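Local coordinates for protein citrate synthase (Metallosphaera sedula, PDB 6ABW) that binds acetyl-CoA and probably condenses it with oxaloacetate and water to give citrate and free CoA in the tricarboxylic acid cycle, at residues T207-S212 with H366-P371; E83-P88 with L135-S140; A114-Y119 with L211-S216; S102-M107 with V339-S344; S55-V60 with R76-L81. One frame throughout, in Å; residues are numbered along the deposited sequence.

Contact 1. Residues T207-S212 with H366-P371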
# COMPACT_ATOMS: atom_id res chain seq x y z
N THR A 207 -6.31 -2.69 -3.30
CA THR A 207 -5.45 -3.78 -3.00
C THR A 207 -6.29 -5.07 -2.89
O THR A 207 -5.87 -6.14 -3.37
CB THR A 207 -4.64 -3.47 -1.72
OG1 THR A 207 -3.81 -2.32 -1.99
CG2 THR A 207 -3.73 -4.58 -1.37
N SER A 208 -7.48 -4.99 -2.28
CA SER A 208 -8.32 -6.15 -2.09
C SER A 208 -8.82 -6.69 -3.45
O SER A 208 -9.10 -7.90 -3.58
CB SER A 208 -9.49 -5.86 -1.15
OG SER A 208 -10.51 -5.11 -1.81
N SER A 209 -8.90 -5.82 -4.44
CA SER A 209 -9.39 -6.22 -5.79
C SER A 209 -8.52 -7.25 -6.51
O SER A 209 -8.96 -7.90 -7.47
CB SER A 209 -9.57 -4.99 -6.71
OG SER A 209 -8.36 -4.46 -7.29
N THR A 210 -7.27 -7.36 -6.12
CA THR A 210 -6.39 -8.37 -6.67
C THR A 210 -6.35 -9.62 -5.81
O THR A 210 -5.57 -10.52 -6.09
CB THR A 210 -4.95 -7.83 -6.79
OG1 THR A 210 -4.39 -7.69 -5.48
CG2 THR A 210 -4.89 -6.49 -7.50
N LEU A 211 -7.05 -9.60 -4.67
CA LEU A 211 -7.10 -10.65 -3.70
C LEU A 211 -5.84 -10.73 -2.90
O LEU A 211 -5.55 -11.73 -2.25
CB LEU A 211 -7.58 -12.00 -4.29
CG LEU A 211 -8.94 -11.92 -4.95
CD1 LEU A 211 -9.31 -13.29 -5.55
CD2 LEU A 211 -10.06 -11.40 -4.07
N SER A 212 -5.12 -9.62 -2.82
CA SER A 212 -4.03 -9.50 -1.84
C SER A 212 -4.59 -9.72 -0.42
O SER A 212 -5.70 -9.33 -0.13
CB SER A 212 -3.29 -8.16 -1.99
OG SER A 212 -2.12 -8.20 -1.15
N HIS A 366 -16.80 -7.82 -5.64
CA HIS A 366 -15.44 -7.90 -6.11
C HIS A 366 -15.48 -7.70 -7.64
O HIS A 366 -15.96 -8.56 -8.39
CB HIS A 366 -14.78 -9.23 -5.75
CG HIS A 366 -13.48 -9.42 -6.44
ND1 HIS A 366 -13.32 -10.31 -7.47
CD2 HIS A 366 -12.32 -8.74 -6.33
CE1 HIS A 366 -12.09 -10.21 -7.94
NE2 HIS A 366 -11.46 -9.26 -7.27
N ARG A 367 -15.07 -6.50 -8.06
CA ARG A 367 -14.64 -6.23 -9.45
C ARG A 367 -13.12 -6.04 -9.32
O ARG A 367 -12.64 -5.42 -8.35
CB ARG A 367 -15.34 -4.98 -10.08
CG ARG A 367 -16.04 -5.16 -11.44
CD ARG A 367 -17.57 -5.16 -11.31
NE ARG A 367 -18.03 -6.29 -10.49
CZ ARG A 367 -18.47 -6.26 -9.22
NH1 ARG A 367 -18.61 -5.14 -8.52
NH2 ARG A 367 -18.79 -7.41 -8.62
N LEU A 368 -12.35 -6.61 -10.26
CA LEU A 368 -10.92 -6.34 -10.37
C LEU A 368 -10.73 -4.91 -10.89
O LEU A 368 -11.33 -4.55 -11.92
CB LEU A 368 -10.23 -7.35 -11.30
CG LEU A 368 -8.73 -7.17 -11.59
CD1 LEU A 368 -7.93 -7.16 -10.30
CD2 LEU A 368 -8.26 -8.26 -12.57
N ILE A 369 -9.93 -4.09 -10.19
CA ILE A 369 -9.84 -2.65 -10.51
C ILE A 369 -8.83 -2.44 -11.70
O ILE A 369 -7.64 -2.81 -11.61
CB ILE A 369 -9.65 -1.75 -9.23
CG1 ILE A 369 -10.99 -1.68 -8.44
CG2 ILE A 369 -9.19 -0.35 -9.60
CD1 ILE A 369 -10.95 -1.15 -7.01
N ARG A 370 -9.40 -1.91 -12.80
CA ARG A 370 -8.73 -1.69 -14.10
C ARG A 370 -9.27 -0.40 -14.82
O ARG A 370 -10.07 -0.47 -15.76
CB ARG A 370 -8.87 -2.94 -14.98
CG ARG A 370 -8.06 -4.16 -14.51
CD ARG A 370 -6.56 -3.85 -14.41
NE ARG A 370 -5.70 -5.04 -14.55
CZ ARG A 370 -4.96 -5.63 -13.59
NH1 ARG A 370 -4.92 -5.18 -12.32
NH2 ARG A 370 -4.22 -6.72 -13.93
N PRO A 371 -8.83 0.78 -14.35
CA PRO A 371 -9.03 2.05 -15.06
C PRO A 371 -8.06 2.22 -16.24
O PRO A 371 -7.29 1.31 -16.56
CB PRO A 371 -8.74 3.08 -13.99
CG PRO A 371 -7.71 2.43 -13.15
CD PRO A 371 -8.08 0.99 -13.10
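H366 presents the edge of its imidazole to S209. NE2 donates to the backbone oxygen S209 O at 2.9 Å, with an N-H...O angle of 162°, and the oxygen lies almost in the plane of the ring. The fit is less regular from the acceptor's end, because NE2 stands above the plane of the S209 carbonyl, 42° out of it. L211 crosses the histidine side chain at about a right angle and lays its methyl CD2 over one ring face, toward the rim and 4.1 Å from H366 NE2. The other face has the backbone N of L368 above its rim. A flat ring with a donor at its edge suits this place, since it can bond to a carbonyl and take a methyl on its face together. Both partners belong to the turn that ends helix 199-208: a type I turn from S208 to L211 closes with L211 N on S208 O at 2.9 Å, and L211, at positive phi, completes a Schellman motif. An alanine in place of H366 would probably leave S209 O without this donor and L211 CD2 without the ring beneath it. Further along, S209 CB packs 4.0 Å from I369 CG1. The hydroxyl S209 OG, set between the backbone N and the carbonyl carbon (chi1 79°), accepts a weak bond from I369 N at 3.3 Å; it is also hydrogen-bonded to V206 O. T210 turns its methyl CG2 to L368 CD1 at 4.2 Å, while its OG1 is bonded to A224 O of the second subunit.

Contact 2. Residues E83-P88 with L135-S140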
# COMPACT_ATOMS: atom_id res chain seq x y z
N GLU A 83 -5.50 -14.66 21.90
CA GLU A 83 -4.47 -15.60 21.38
C GLU A 83 -3.71 -14.95 20.22
O GLU A 83 -2.63 -15.38 19.91
CB GLU A 83 -5.07 -16.95 21.05
CG GLU A 83 -5.90 -16.99 19.81
CD GLU A 83 -6.63 -18.30 19.56
OE1 GLU A 83 -7.72 -18.25 18.89
OE2 GLU A 83 -6.14 -19.38 20.00
N ALA A 84 -4.27 -13.89 19.62
CA ALA A 84 -3.65 -13.23 18.48
C ALA A 84 -2.62 -12.15 18.86
O ALA A 84 -1.85 -11.78 18.00
CB ALA A 84 -4.72 -12.66 17.60
N TYR A 85 -2.58 -11.64 20.07
CA TYR A 85 -1.66 -10.53 20.41
C TYR A 85 -0.21 -10.82 20.12
O TYR A 85 0.50 -9.94 19.67
CB TYR A 85 -1.74 -10.12 21.88
CG TYR A 85 -3.05 -9.44 22.22
CD1 TYR A 85 -3.43 -8.27 21.53
CD2 TYR A 85 -3.80 -9.84 23.32
CE1 TYR A 85 -4.63 -7.62 21.83
CE2 TYR A 85 -4.94 -9.14 23.71
CZ TYR A 85 -5.38 -8.07 22.93
OH TYR A 85 -6.50 -7.41 23.33
N GLU A 86 0.23 -12.04 20.43
CA GLU A 86 1.62 -12.45 20.26
C GLU A 86 1.95 -12.50 18.76
O GLU A 86 1.22 -13.09 17.94
CB GLU A 86 1.97 -13.83 20.96
CG GLU A 86 1.00 -15.02 20.72
CD GLU A 86 0.88 -16.10 21.88
OE1 GLU A 86 1.93 -16.69 22.23
OE2 GLU A 86 -0.27 -16.41 22.40
N VAL A 87 3.03 -11.80 18.40
CA VAL A 87 3.61 -11.88 17.05
C VAL A 87 5.06 -12.34 17.12
O VAL A 87 5.65 -12.26 18.16
CB VAL A 87 3.53 -10.52 16.33
CG1 VAL A 87 2.03 -10.15 16.21
CG2 VAL A 87 4.30 -9.41 17.05
N PRO A 88 5.65 -12.75 16.00
CA PRO A 88 7.03 -13.21 16.13
C PRO A 88 7.95 -12.10 16.47
O PRO A 88 7.72 -10.91 16.11
CB PRO A 88 7.35 -13.80 14.77
CG PRO A 88 6.05 -14.07 14.16
CD PRO A 88 5.11 -13.01 14.66
N LEU A 135 -6.08 -9.65 13.11
CA LEU A 135 -5.34 -8.46 12.65
C LEU A 135 -5.56 -7.28 13.61
O LEU A 135 -4.64 -6.53 13.89
CB LEU A 135 -5.81 -8.10 11.20
CG LEU A 135 -5.08 -6.89 10.55
CD1 LEU A 135 -5.11 -7.01 9.02
CD2 LEU A 135 -5.70 -5.55 10.94
N VAL A 136 -6.78 -7.06 14.06
CA VAL A 136 -7.10 -5.96 14.99
C VAL A 136 -6.32 -6.11 16.30
O VAL A 136 -5.72 -5.16 16.81
CB VAL A 136 -8.62 -5.84 15.24
CG1 VAL A 136 -8.85 -4.89 16.41
CG2 VAL A 136 -9.26 -5.31 13.95
N ALA A 137 -6.27 -7.32 16.83
CA ALA A 137 -5.38 -7.59 17.94
C ALA A 137 -3.94 -7.28 17.73
O ALA A 137 -3.23 -6.69 18.59
CB ALA A 137 -5.49 -9.08 18.28
N ARG A 138 -3.45 -7.69 16.59
CA ARG A 138 -2.06 -7.45 16.25
C ARG A 138 -1.75 -5.96 16.00
O ARG A 138 -0.65 -5.52 16.24
CB ARG A 138 -1.66 -8.34 15.10
CG ARG A 138 -1.66 -9.81 15.56
CD ARG A 138 -1.63 -10.79 14.44
NE ARG A 138 -1.64 -12.12 15.03
CZ ARG A 138 -1.90 -13.26 14.40
NH1 ARG A 138 -2.28 -13.30 13.15
NH2 ARG A 138 -1.84 -14.41 15.09
N ALA A 139 -2.76 -5.20 15.57
CA ALA A 139 -2.66 -3.74 15.50
C ALA A 139 -2.38 -3.15 16.85
O ALA A 139 -1.55 -2.24 16.96
CB ALA A 139 -3.89 -3.11 14.84
N SER A 140 -3.01 -3.70 17.88
CA SER A 140 -2.72 -3.30 19.27
C SER A 140 -1.25 -3.54 19.63
O SER A 140 -0.54 -2.63 20.13
CB SER A 140 -3.68 -4.07 20.23
OG SER A 140 -3.39 -3.72 21.54
O HOH W 1 -0.66 -14.88 17.82
O HOH W 2 -5.27 -4.70 23.24
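R138 supplies the direct hydrogen bond between the segments: NE donates to A84 O at 3.0 Å, in the carbonyl plane and on a lone pair, with an angle of 152°. The oxygen is tilted 20° out of the guanidinium plane. NH2 gives a second proton to a water that in turn donates to E83 O and E86 O, while NH1 goes to the hydroxyl of Y215. Another water joins Y85 OH to S140 OG, 2.7 Å from the serine oxygen.

Apolar contacts fill in around these bonds. A84 CB meets A137 CB at 3.7 Å, two small residues that let the backbones come close. The Y85 ring lies against A137, with CE1 3.9 Å from A137 CB and A137 O at the ring's edge. V87 CG1 touches R138 CG at 3.8 Å, the two side chains sliding past each other in opposite directions. An alanine in place of R138 would probably leave A84 O without its donor, the first water without its link to helix 128-151 and the Y215 hydroxyl without its guanidinium partner.

The arrangement is that of an arginine of helix 128-151 bonded, directly and through water, to backbone carbonyls where helix 71-84 gives way to a loop, within the largely helical citrate synthase fold.

Contact 3. Residues A114-Y119 with L211-S216; sequences ALSSIY and LSDIYS
D213, the N-cap of helix 214-225, meets S116 of helix 104-119 where the two helices come together at the boundary with the second subunit. S116 OG donates to D213 OD1 at 2.7 Å, on the syn lone pair of the carboxylate oxygen. The same OD1 takes the capping bond from S216 N at 3.1 Å, met from above the carboxylate plane, 50° out of it. The first torsion of the aspartate (chi1 63°) sets CG between the backbone N and the carbonyl carbon, and a short acidic side chain suits both tasks. S116, a small residue fitted to a close approach of the helices, comes with its CB within 3.4 Å of Y215 CB; its OG, anti to the backbone N, is directed to D213.

The apolar half of the contact is the ring of Y215. Its CD2 lies 3.7 Å from L115 CB, and its CE1 lies 3.9 Å from Y119 CB, so residues four apart on helix 104-119 both bear on the ring. L115 O is over one ring face, toward the rim. The phenol OH is hydrogen-bonded to R138 NH1 of helix 128-151.

The second subunit completes the polar end: its K226 forms a salt bridge with D213 OD2 and a hydrogen bond with S116 OG, and its E109 bonds to S216 OG. With a serine hydroxyl, a helix N-terminus and a lysine all directed at one carboxylate, D213 is likely to stay ionised although buried, and the cap of one helix is tied to the dimer interface.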
# COMPACT_ATOMS: atom_id res chain seq x y z
N ALA A 114 5.50 -6.88 7.35
CA ALA A 114 6.05 -8.10 7.92
C ALA A 114 5.00 -9.08 8.38
O ALA A 114 5.11 -10.26 8.14
CB ALA A 114 7.02 -7.78 9.06
N LEU A 115 3.96 -8.60 9.03
CA LEU A 115 2.79 -9.42 9.38
C LEU A 115 2.13 -10.02 8.15
O LEU A 115 1.73 -11.16 8.16
CB LEU A 115 1.81 -8.62 10.21
CG LEU A 115 2.20 -8.14 11.61
CD1 LEU A 115 1.13 -7.20 12.11
CD2 LEU A 115 2.37 -9.33 12.50
N SER A 116 2.04 -9.26 7.06
CA SER A 116 1.53 -9.81 5.85
C SER A 116 2.35 -11.01 5.31
O SER A 116 1.76 -12.02 4.90
CB SER A 116 1.29 -8.72 4.82
OG SER A 116 0.79 -9.21 3.60
N SER A 117 3.66 -10.91 5.35
CA SER A 117 4.55 -11.95 4.89
C SER A 117 4.46 -13.20 5.76
O SER A 117 4.61 -14.31 5.27
CB SER A 117 5.99 -11.40 4.93
OG SER A 117 6.15 -10.41 3.91
N ILE A 118 4.22 -13.02 7.06
CA ILE A 118 4.16 -14.14 8.01
C ILE A 118 2.76 -14.79 8.06
O ILE A 118 2.66 -16.01 8.08
CB ILE A 118 4.63 -13.62 9.39
CG1 ILE A 118 6.10 -13.25 9.29
CG2 ILE A 118 4.33 -14.62 10.49
CD1 ILE A 118 6.61 -12.41 10.42
N TYR A 119 1.70 -13.99 8.13
CA TYR A 119 0.36 -14.42 8.42
C TYR A 119 -0.61 -14.35 7.27
O TYR A 119 -1.75 -14.84 7.40
CB TYR A 119 -0.20 -13.60 9.56
CG TYR A 119 0.41 -13.80 10.91
CD1 TYR A 119 0.35 -15.05 11.54
CD2 TYR A 119 0.93 -12.75 11.58
CE1 TYR A 119 0.93 -15.22 12.79
CE2 TYR A 119 1.45 -12.91 12.85
CZ TYR A 119 1.43 -14.15 13.45
OH TYR A 119 1.97 -14.27 14.72
N LEU A 211 -7.05 -9.60 -4.67
CA LEU A 211 -7.10 -10.65 -3.70
C LEU A 211 -5.84 -10.73 -2.90
O LEU A 211 -5.55 -11.73 -2.25
CB LEU A 211 -7.58 -12.00 -4.29
CG LEU A 211 -8.94 -11.92 -4.95
CD1 LEU A 211 -9.31 -13.29 -5.55
CD2 LEU A 211 -10.06 -11.40 -4.07
N SER A 212 -5.12 -9.62 -2.82
CA SER A 212 -4.03 -9.50 -1.84
C SER A 212 -4.59 -9.72 -0.42
O SER A 212 -5.70 -9.33 -0.13
CB SER A 212 -3.29 -8.16 -1.99
OG SER A 212 -2.12 -8.20 -1.15
N ASP A 213 -3.81 -10.36 0.45
CA ASP A 213 -4.26 -10.67 1.81
C ASP A 213 -4.63 -9.41 2.64
O ASP A 213 -4.22 -8.30 2.33
CB ASP A 213 -3.26 -11.51 2.55
CG ASP A 213 -1.91 -10.81 2.76
OD1 ASP A 213 -1.81 -10.04 3.73
OD2 ASP A 213 -0.96 -11.03 2.00
N ILE A 214 -5.50 -9.63 3.60
CA ILE A 214 -5.99 -8.56 4.43
C ILE A 214 -4.92 -7.70 5.12
O ILE A 214 -5.11 -6.50 5.30
CB ILE A 214 -7.09 -9.10 5.40
CG1 ILE A 214 -7.96 -7.96 5.86
CG2 ILE A 214 -6.45 -9.88 6.54
CD1 ILE A 214 -9.34 -8.43 6.35
N TYR A 215 -3.80 -8.28 5.52
CA TYR A 215 -2.74 -7.51 6.07
C TYR A 215 -2.13 -6.51 5.05
O TYR A 215 -1.86 -5.35 5.43
CB TYR A 215 -1.63 -8.40 6.62
CG TYR A 215 -2.03 -9.14 7.89
CD1 TYR A 215 -2.69 -10.34 7.83
CD2 TYR A 215 -1.76 -8.63 9.16
CE1 TYR A 215 -3.10 -11.04 8.98
CE2 TYR A 215 -2.10 -9.32 10.30
CZ TYR A 215 -2.80 -10.52 10.22
OH TYR A 215 -3.20 -11.22 11.39
N SER A 216 -1.99 -6.94 3.79
CA SER A 216 -1.47 -6.09 2.71
C SER A 216 -2.49 -5.00 2.35
O SER A 216 -2.07 -3.92 1.98
CB SER A 216 -1.04 -6.87 1.48
OG SER A 216 0.30 -7.30 1.72

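Contact 4. Residues S102-M107 with V339-S344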
# COMPACT_ATOMS: atom_id res chain seq x y z
N SER A 102 11.47 8.12 13.23
CA SER A 102 10.65 7.84 12.02
C SER A 102 9.18 8.11 12.30
O SER A 102 8.73 7.98 13.44
CB SER A 102 10.73 6.36 11.61
OG SER A 102 12.04 5.91 11.56
N ASP A 103 8.45 8.50 11.27
CA ASP A 103 7.00 8.70 11.38
C ASP A 103 6.34 7.40 11.93
O ASP A 103 6.62 6.29 11.44
CB ASP A 103 6.47 9.03 10.01
CG ASP A 103 4.99 9.39 10.04
OD1 ASP A 103 4.20 8.72 10.70
OD2 ASP A 103 4.61 10.39 9.39
N ALA A 104 5.53 7.51 12.98
CA ALA A 104 4.94 6.35 13.60
C ALA A 104 4.05 5.54 12.62
O ALA A 104 4.04 4.35 12.68
CB ALA A 104 4.19 6.74 14.85
N VAL A 105 3.31 6.21 11.73
CA VAL A 105 2.48 5.51 10.79
C VAL A 105 3.35 4.66 9.83
O VAL A 105 2.98 3.54 9.48
CB VAL A 105 1.56 6.50 10.05
CG1 VAL A 105 0.81 5.80 8.87
CG2 VAL A 105 0.60 7.06 11.06
N GLY A 106 4.54 5.17 9.48
CA GLY A 106 5.53 4.48 8.66
C GLY A 106 6.07 3.23 9.36
O GLY A 106 6.27 2.17 8.74
N MET A 107 6.32 3.34 10.65
CA MET A 107 6.71 2.18 11.42
C MET A 107 5.59 1.12 11.43
O MET A 107 5.84 -0.09 11.30
CB MET A 107 7.08 2.63 12.83
CG MET A 107 8.24 3.59 12.83
SD MET A 107 8.67 4.19 14.49
CE MET A 107 9.13 2.71 15.21
N VAL A 339 2.17 13.44 21.14
CA VAL A 339 1.52 13.95 19.94
C VAL A 339 1.91 13.10 18.69
O VAL A 339 1.11 12.85 17.81
CB VAL A 339 1.86 15.42 19.70
CG1 VAL A 339 1.25 15.93 18.38
CG2 VAL A 339 1.29 16.26 20.87
N TYR A 340 3.13 12.61 18.64
CA TYR A 340 3.58 11.86 17.47
C TYR A 340 2.81 10.56 17.24
O TYR A 340 2.98 9.92 16.19
CB TYR A 340 5.12 11.60 17.44
CG TYR A 340 5.70 10.79 18.57
CD1 TYR A 340 5.42 9.44 18.70
CD2 TYR A 340 6.60 11.37 19.50
CE1 TYR A 340 5.97 8.68 19.71
CE2 TYR A 340 7.13 10.61 20.53
CZ TYR A 340 6.84 9.28 20.62
OH TYR A 340 7.36 8.51 21.64
N MET A 341 2.04 10.12 18.21
CA MET A 341 1.29 8.90 18.12
C MET A 341 -0.13 9.15 17.65
O MET A 341 -0.81 8.15 17.44
CB MET A 341 1.18 8.16 19.48
CG MET A 341 2.49 7.53 19.97
SD MET A 341 3.22 6.37 18.84
CE MET A 341 2.00 5.08 18.79
N PHE A 342 -0.62 10.40 17.49
CA PHE A 342 -2.06 10.52 17.34
C PHE A 342 -2.69 9.87 16.08
O PHE A 342 -3.73 9.23 16.16
CB PHE A 342 -2.50 11.97 17.44
CG PHE A 342 -2.26 12.66 18.78
CD1 PHE A 342 -1.88 12.00 19.90
CD2 PHE A 342 -2.50 14.04 18.84
CE1 PHE A 342 -1.68 12.72 21.09
CE2 PHE A 342 -2.33 14.76 20.00
CZ PHE A 342 -1.91 14.09 21.14
N THR A 343 -2.02 10.02 14.94
CA THR A 343 -2.52 9.41 13.73
C THR A 343 -2.42 7.86 13.81
O THR A 343 -3.23 7.18 13.21
CB THR A 343 -1.87 10.02 12.47
OG1 THR A 343 -2.33 11.39 12.40
CG2 THR A 343 -2.32 9.30 11.21
N SER A 344 -1.39 7.33 14.48
CA SER A 344 -1.26 5.89 14.71
C SER A 344 -2.41 5.34 15.57
O SER A 344 -2.88 4.21 15.34
CB SER A 344 0.11 5.54 15.35
OG SER A 344 1.11 5.74 14.39
O HOH W 3 4.93 10.03 14.21
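T343 turns its side chain toward V105, where helices 104-119 and 342-365 meet. Its CB lies 4.1 Å from V105 CG2. Beyond it the branch divides: CG2, anti to the backbone N, touches V105 CG2 at 3.7 Å, while OG1, anti to the carbonyl carbon (chi1 -67°), bonds to E235 OE1 and to G232 N, and also to a glycerol probably left from crystallisation. Threonine suits the position because one branch can pack against valine while the other satisfies polar partners.

Next to V105, A104 points its single methyl at helix 342-365. A104 CB rests 3.3 Å from S344 OG, a close fit that a small residue allows, and 4.1 Å from M341 SD. The bend of the methionine chain at chi2 brings SD back to the alanine although the residue starts out pointing away. S344 OG also lies beside V105 CG2, touching both A104 and V105.

No direct hydrogen bond joins the segments. A water does so instead, accepting from A104 N at 2.9 Å and donating to Y340 O at 2.8 Å. It serves an amide in the first turn of helix 104-119. The next amide is served by the N-cap: V105 N donates to D103 OD1 at 2.9 Å, with an angle of 140°.

The arrangement is the first turn of helix 104-119 packed on the 3-10 segment 339-341 and the early part of helix 342-365, in the interior of the citrate synthase fold, with the side chain of T343 about 8 Å from that of D325, a predicted active-site residue.

Contact 5. Residues S55-V60 with R76-L81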
# COMPACT_ATOMS: atom_id res chain seq x y z
N SER A 55 -18.84 -1.60 23.78
CA SER A 55 -17.40 -1.68 24.01
C SER A 55 -16.79 -1.88 22.62
O SER A 55 -17.48 -2.21 21.66
CB SER A 55 -17.01 -2.86 24.87
OG SER A 55 -17.36 -4.08 24.23
N PHE A 56 -15.51 -1.67 22.52
CA PHE A 56 -14.86 -1.84 21.23
C PHE A 56 -15.03 -3.28 20.71
O PHE A 56 -15.34 -3.48 19.55
CB PHE A 56 -13.39 -1.45 21.30
CG PHE A 56 -12.69 -1.49 19.95
CD1 PHE A 56 -13.16 -0.74 18.90
CD2 PHE A 56 -11.55 -2.27 19.75
CE1 PHE A 56 -12.50 -0.72 17.69
CE2 PHE A 56 -10.91 -2.27 18.55
CZ PHE A 56 -11.40 -1.50 17.49
N GLU A 57 -14.86 -4.28 21.59
CA GLU A 57 -15.04 -5.69 21.15
C GLU A 57 -16.41 -5.94 20.54
O GLU A 57 -16.56 -6.59 19.52
CB GLU A 57 -14.85 -6.67 22.31
CG GLU A 57 -13.42 -6.67 22.85
CD GLU A 57 -13.15 -5.79 24.09
OE1 GLU A 57 -13.67 -4.64 24.16
OE2 GLU A 57 -12.34 -6.18 24.96
N GLU A 58 -17.42 -5.37 21.17
CA GLU A 58 -18.76 -5.44 20.62
C GLU A 58 -18.94 -4.76 19.30
O GLU A 58 -19.61 -5.27 18.45
CB GLU A 58 -19.82 -4.96 21.66
CG GLU A 58 -19.98 -5.91 22.85
CD GLU A 58 -20.82 -5.29 24.00
OE1 GLU A 58 -22.03 -5.67 24.13
OE2 GLU A 58 -20.32 -4.38 24.73
N VAL A 59 -18.28 -3.61 19.11
CA VAL A 59 -18.33 -2.94 17.87
C VAL A 59 -17.50 -3.67 16.77
O VAL A 59 -17.89 -3.68 15.62
CB VAL A 59 -17.91 -1.43 18.04
CG1 VAL A 59 -17.72 -0.76 16.70
CG2 VAL A 59 -18.92 -0.66 18.85
N VAL A 60 -16.40 -4.31 17.15
CA VAL A 60 -15.70 -5.19 16.21
C VAL A 60 -16.66 -6.26 15.66
O VAL A 60 -16.79 -6.45 14.47
CB VAL A 60 -14.53 -5.86 16.92
CG1 VAL A 60 -13.92 -6.92 16.03
CG2 VAL A 60 -13.44 -4.82 17.26
N ARG A 76 -16.17 -15.83 22.49
CA ARG A 76 -15.32 -16.44 21.47
C ARG A 76 -14.43 -15.36 20.83
O ARG A 76 -13.25 -15.59 20.58
CB ARG A 76 -16.13 -17.13 20.37
CG ARG A 76 -16.60 -18.56 20.77
CD ARG A 76 -17.40 -19.21 19.65
NE ARG A 76 -18.85 -19.11 19.89
CZ ARG A 76 -19.76 -18.54 19.09
NH1 ARG A 76 -19.45 -18.01 17.90
NH2 ARG A 76 -21.03 -18.52 19.47
N LEU A 77 -15.01 -14.18 20.63
CA LEU A 77 -14.26 -13.03 20.09
C LEU A 77 -13.16 -12.60 20.98
O LEU A 77 -12.06 -12.37 20.50
CB LEU A 77 -15.20 -11.87 19.80
CG LEU A 77 -14.51 -10.53 19.45
CD1 LEU A 77 -13.73 -10.76 18.22
CD2 LEU A 77 -15.59 -9.52 19.16
N LYS A 78 -13.42 -12.42 22.27
CA LYS A 78 -12.40 -12.11 23.20
C LYS A 78 -11.25 -13.12 23.28
O LYS A 78 -10.09 -12.70 23.36
CB LYS A 78 -13.01 -11.92 24.56
CG LYS A 78 -13.81 -10.64 24.65
CD LYS A 78 -14.45 -10.56 26.01
CE LYS A 78 -15.02 -9.15 26.21
NZ LYS A 78 -15.66 -9.15 27.55
N SER A 79 -11.55 -14.41 23.31
CA SER A 79 -10.47 -15.45 23.31
C SER A 79 -9.63 -15.37 22.01
O SER A 79 -8.41 -15.56 22.05
CB SER A 79 -11.07 -16.86 23.35
OG SER A 79 -11.87 -16.97 24.47
N ALA A 80 -10.28 -15.10 20.90
CA ALA A 80 -9.55 -14.99 19.60
C ALA A 80 -8.60 -13.77 19.61
O ALA A 80 -7.43 -13.88 19.18
CB ALA A 80 -10.52 -14.90 18.47
N LEU A 81 -9.06 -12.64 20.17
CA LEU A 81 -8.16 -11.50 20.36
C LEU A 81 -6.99 -11.85 21.24
O LEU A 81 -5.83 -11.60 20.88
CB LEU A 81 -8.88 -10.29 20.96
CG LEU A 81 -9.90 -9.66 20.06
CD1 LEU A 81 -10.81 -8.76 20.91
CD2 LEU A 81 -9.23 -8.79 18.98
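E57 OE2 is the polar atom several groups reach: it accepts from the backbone N of F164, is hydrogen-bonded to a glycerol probably left from crystallisation, and lies 4.2 Å from K78 CE. The lysine's charged end is no closer, since K78 NZ stands 5.2 Å from E57 OE2; the opposite charges are near enough that some attraction is likely, but they are not in contact. The side chains of E57 and K78 cross at about a right angle. The lysine chain is extended beyond CG, as suits a partly exposed residue at the margin of a contact, where its methylenes can pack beside the glutamate.

Below the carboxylate the contact is apolar. E57 CG, anti to the carbonyl carbon (chi1 -65°), meets L81 CD1 at 3.9 Å, and the two side chains run obliquely to each other. L77 sends CD2 to the backbone of helix 56-65, 3.1 Å from E57 O, a close approach of a methyl to a carbonyl, and V60 CG1 lies 4.4 Å from the same L77 CD2. Thus L77 meets both E57 and V60, and L81, one turn further on, meets E57. Both leucines also pack on V133 of helix 128-151, and V60 reaches L352 of helix 342-365.

The axes of segments 56-60 and 76-81 approach to 10.5 Å at 102°. The arrangement is that of two consecutive helices packed nearly at right angles, within the largely helical citrate synthase fold.

How the contacts relate
Contacts 2 to 5 are buried, whereas contact 1 is partly exposed and involves a loop. Contacts 2 and 5 share helix 71-84 and touch where A137 CB meets L81 O; contact 5 is mainly apolar, contact 2 adds an arginine and waters. Contact 3 touches contact 2 through R138 and Y215, and shares L211 and S212 with contact 1; toward the second subunit, contact 1 uses hydroxyls on backbone carbonyls, while contact 3 adds a salt bridge. Contacts 3 and 4 use the two ends of helix 104-119, and contact 4, closest to the chain's centre, joins its helices by small side chains and a water.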